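Beta-catenin homolog sys-1 (Caenorhabditis elegans, PDB 3C2G) acts as a Wnt-pathway transcription coregulator that binds the TCF factor pop-1 directly and activates or represses target genes depending on upstream signals and its partners. Local coordinates at residues N121-N126 with N138-I143. Residues are numbered along the deposited sequence; the frame is centred on the assembly and turned at random.
Sequences NLISLN and NQVFQI
Within the armadillo domain, Leu122 and Ile123, where helix 115-122 gives way to a loop, pack on helix 134-150, and the hydrophobic interface centres on Ile123 against Phe141. The branch methyl CG2 of Ile123 sits 3.6 Å from the centroid of the Phe141 ring and 13° off the ring normal, which identifies a CH-pi contact over the ring face. Atom CB of Ile123 stands above the same face at a similar height, displaced past CZ of Phe141, from which it is 3.6 Å away. At the end of the longer branch, CD1 of Ile123 reaches CE1 of Phe141 at 4.0 Å. The torsions account for this fit: CG1 of Ile123 lies between the backbone N and the carbonyl carbon (chi1 55°), leaving CG2 anti to the carbonyl carbon and directed at the ring. That methyl is shared, because CG1 of Val140 approaches CG2 of Ile123 to 3.6 Å and so wedges it between valine and aromatic ring. The other branch of Val140, CG2, meets CB of Leu122 at 4.0 Å, and these two side chains cross at about a right angle. With an alanine at Phe141 the ring beneath CG2 of Ile123 is gone, which is likely to leave that methyl without its aromatic face and to open a gap toward helix 189-198. No hydrogen bond joins the two segments; all four touching residues are buried and the contact is apolar. The carbonyl O of Ile123 is instead hydrogen-bonded to OH of Tyr176. Around this interface, Leu122 also touches Trp78 of helix 71-90, Ile123 meets Thr172 of helix 167-174, and Phe141 packs on Ala189 and Ile190 of helix 189-198, placing the contact among three further helices of the superhelical stack.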
ATOM      1  N   ASN A 121      -1.617  34.093   2.300  1.00 43.01           N
ATOM      2  CA  ASN A 121      -1.980  34.829   3.502  1.00 42.53           C
ATOM      3  C   ASN A 121      -3.466  34.787   3.845  1.00 41.45           C
ATOM      4  O   ASN A 121      -3.834  34.832   5.009  1.00 40.79           O
ATOM      5  CB  ASN A 121      -1.520  36.273   3.434  1.00 42.70           C
ATOM      6  CG  ASN A 121      -1.221  36.829   4.801  1.00 46.60           C
ATOM      7  OD1 ASN A 121      -2.097  37.392   5.475  1.00 48.43           O
ATOM      8  ND2 ASN A 121       0.017  36.626   5.253  1.00 50.53           N
ATOM      9  N   LEU A 122      -4.314  34.691   2.829  1.00 40.61           N
ATOM     10  CA  LEU A 122      -5.753  34.632   3.034  1.00 40.11           C
ATOM     11  C   LEU A 122      -6.259  33.304   3.643  1.00 40.58           C
ATOM     12  O   LEU A 122      -7.389  33.248   4.131  1.00 40.10           O
ATOM     13  CB  LEU A 122      -6.480  34.923   1.725  1.00 39.84           C
ATOM     14  CG  LEU A 122      -6.319  36.339   1.163  1.00 39.80           C
ATOM     15  CD1 LEU A 122      -6.296  36.332  -0.359  1.00 40.75           C
ATOM     16  CD2 LEU A 122      -7.403  37.237   1.660  1.00 39.61           C
ATOM     17  N   ILE A 123      -5.443  32.246   3.608  1.00 40.39           N
ATOM     18  CA  ILE A 123      -5.815  30.986   4.273  1.00 40.39           C
ATOM     19  C   ILE A 123      -5.092  30.776   5.600  1.00 41.12           C
ATOM     20  O   ILE A 123      -5.098  29.680   6.151  1.00 41.49           O
ATOM     21  CB  ILE A 123      -5.631  29.744   3.379  1.00 40.11           C
ATOM     22  CG1 ILE A 123      -4.196  29.661   2.845  1.00 38.25           C
ATOM     23  CG2 ILE A 123      -6.693  29.722   2.282  1.00 39.49           C
ATOM     24  CD1 ILE A 123      -3.893  28.368   2.139  1.00 37.39           C
ATOM     25  N   SER A 124      -4.469  31.829   6.109  1.00 41.87           N
ATOM     26  CA  SER A 124      -3.944  31.806   7.459  1.00 43.12           C
ATOM     27  C   SER A 124      -5.041  31.407   8.445  1.00 44.00           C
ATOM     28  O   SER A 124      -6.173  31.890   8.366  1.00 43.64           O
ATOM     29  CB  SER A 124      -3.373  33.166   7.835  1.00 42.96           C
ATOM     30  OG  SER A 124      -2.773  33.108   9.110  1.00 45.24           O
ATOM     31  N   LEU A 125      -4.683  30.512   9.361  1.00 45.64           N
ATOM     32  CA  LEU A 125      -5.612  29.922  10.323  1.00 46.97           C
ATOM     33  C   LEU A 125      -6.337  30.972  11.156  1.00 48.44           C
ATOM     34  O   LEU A 125      -7.547  30.882  11.346  1.00 47.98           O
ATOM     35  CB  LEU A 125      -4.876  28.927  11.234  1.00 46.34           C
ATOM     36  CG  LEU A 125      -5.568  28.485  12.524  1.00 46.47           C
ATOM     37  CD1 LEU A 125      -6.631  27.424  12.256  1.00 45.47           C
ATOM     38  CD2 LEU A 125      -4.547  27.989  13.522  1.00 48.10           C
ATOM     39  N   ASN A 126      -5.591  31.964  11.641  1.00 50.88           N
ATOM     40  CA  ASN A 126      -6.158  33.044  12.452  1.00 53.17           C
ATOM     41  C   ASN A 126      -7.229  33.889  11.738  1.00 53.74           C
ATOM     42  O   ASN A 126      -8.014  34.576  12.386  1.00 53.80           O
ATOM     43  CB  ASN A 126      -5.047  33.929  13.036  1.00 54.17           C
ATOM     44  CG  ASN A 126      -4.390  34.813  11.994  1.00 57.61           C
ATOM     45  OD1 ASN A 126      -5.069  35.499  11.220  1.00 61.66           O
ATOM     46  ND2 ASN A 126      -3.056  34.826  11.985  1.00 59.66           N
ATOM     47  N   ASN A 138     -12.336  30.599   2.725  1.00 37.42           N
ATOM     48  CA  ASN A 138     -13.054  29.454   2.176  1.00 38.90           C
ATOM     49  C   ASN A 138     -13.028  29.465   0.664  1.00 37.90           C
ATOM     50  O   ASN A 138     -13.003  28.425   0.017  1.00 38.75           O
ATOM     51  CB  ASN A 138     -14.498  29.402   2.685  1.00 40.20           C
ATOM     52  CG  ASN A 138     -15.290  28.255   2.069  1.00 45.39           C
ATOM     53  OD1 ASN A 138     -16.277  28.476   1.348  1.00 47.19           O
ATOM     54  ND2 ASN A 138     -14.837  27.011   2.321  1.00 48.28           N
ATOM     55  N   GLN A 139     -13.006  30.663   0.109  1.00 37.43           N
ATOM     56  CA  GLN A 139     -12.964  30.842  -1.324  1.00 36.50           C
ATOM     57  C   GLN A 139     -11.597  30.514  -1.922  1.00 34.77           C
ATOM     58  O   GLN A 139     -11.512  29.944  -3.004  1.00 34.26           O
ATOM     59  CB  GLN A 139     -13.353  32.272  -1.655  1.00 37.90           C
ATOM     60  CG  GLN A 139     -14.062  32.371  -2.965  1.00 42.64           C
ATOM     61  CD  GLN A 139     -15.064  33.473  -2.978  1.00 46.67           C
ATOM     62  OE1 GLN A 139     -14.785  34.604  -2.539  1.00 44.93           O
ATOM     63  NE2 GLN A 139     -16.252  33.168  -3.500  1.00 49.03           N
ATOM     64  N   VAL A 140     -10.531  30.870  -1.217  1.00 32.87           N
ATOM     65  CA  VAL A 140      -9.192  30.523  -1.658  1.00 32.34           C
ATOM     66  C   VAL A 140      -8.939  28.998  -1.621  1.00 32.84           C
ATOM     67  O   VAL A 140      -8.286  28.454  -2.519  1.00 31.68           O
ATOM     68  CB  VAL A 140      -8.137  31.292  -0.855  1.00 32.59           C
ATOM     69  CG1 VAL A 140      -6.731  30.794  -1.182  1.00 30.90           C
ATOM     70  CG2 VAL A 140      -8.259  32.800  -1.134  1.00 32.01           C
ATOM     71  N   PHE A 141      -9.476  28.315  -0.604  1.00 32.69           N
ATOM     72  CA  PHE A 141      -9.432  26.843  -0.572  1.00 32.55           C
ATOM     73  C   PHE A 141     -10.146  26.225  -1.764  1.00 33.20           C
ATOM     74  O   PHE A 141      -9.677  25.235  -2.304  1.00 33.19           O
ATOM     75  CB  PHE A 141      -9.983  26.262   0.742  1.00 31.20           C
ATOM     76  CG  PHE A 141      -9.034  26.387   1.903  1.00 28.87           C
ATOM     77  CD1 PHE A 141      -7.782  25.779   1.866  1.00 27.80           C
ATOM     78  CD2 PHE A 141      -9.390  27.103   3.030  1.00 26.61           C
ATOM     79  CE1 PHE A 141      -6.906  25.885   2.931  1.00 26.50           C
ATOM     80  CE2 PHE A 141      -8.525  27.224   4.089  1.00 26.42           C
ATOM     81  CZ  PHE A 141      -7.272  26.610   4.044  1.00 27.99           C
ATOM     82  N   GLN A 142     -11.269  26.807  -2.181  1.00 34.13           N
ATOM     83  CA  GLN A 142     -11.950  26.328  -3.395  1.00 35.68           C
ATOM     84  C   GLN A 142     -11.145  26.560  -4.687  1.00 35.71           C
ATOM     85  O   GLN A 142     -11.247  25.777  -5.633  1.00 36.66           O
ATOM     86  CB  GLN A 142     -13.322  26.970  -3.531  1.00 36.35           C
ATOM     87  CG  GLN A 142     -14.418  26.296  -2.733  1.00 40.81           C
ATOM     88  CD  GLN A 142     -15.643  27.177  -2.626  1.00 47.03           C
ATOM     89  OE1 GLN A 142     -16.536  27.129  -3.480  1.00 49.70           O
ATOM     90  NE2 GLN A 142     -15.677  28.021  -1.594  1.00 49.05           N
ATOM     91  N   ILE A 143     -10.359  27.635  -4.719  1.00 34.69           N
ATOM     92  CA  ILE A 143      -9.543  27.971  -5.880  1.00 34.07           C
ATOM     93  C   ILE A 143      -8.400  26.959  -6.033  1.00 34.50           C
ATOM     94  O   ILE A 143      -8.145  26.470  -7.134  1.00 34.54           O
ATOM     95  CB  ILE A 143      -9.008  29.431  -5.775  1.00 34.02           C
ATOM     96  CG1 ILE A 143     -10.129  30.436  -6.082  1.00 32.27           C
ATOM     97  CG2 ILE A 143      -7.800  29.654  -6.672  1.00 31.92           C
ATOM     98  CD1 ILE A 143      -9.892  31.831  -5.476  1.00 28.28           C
TER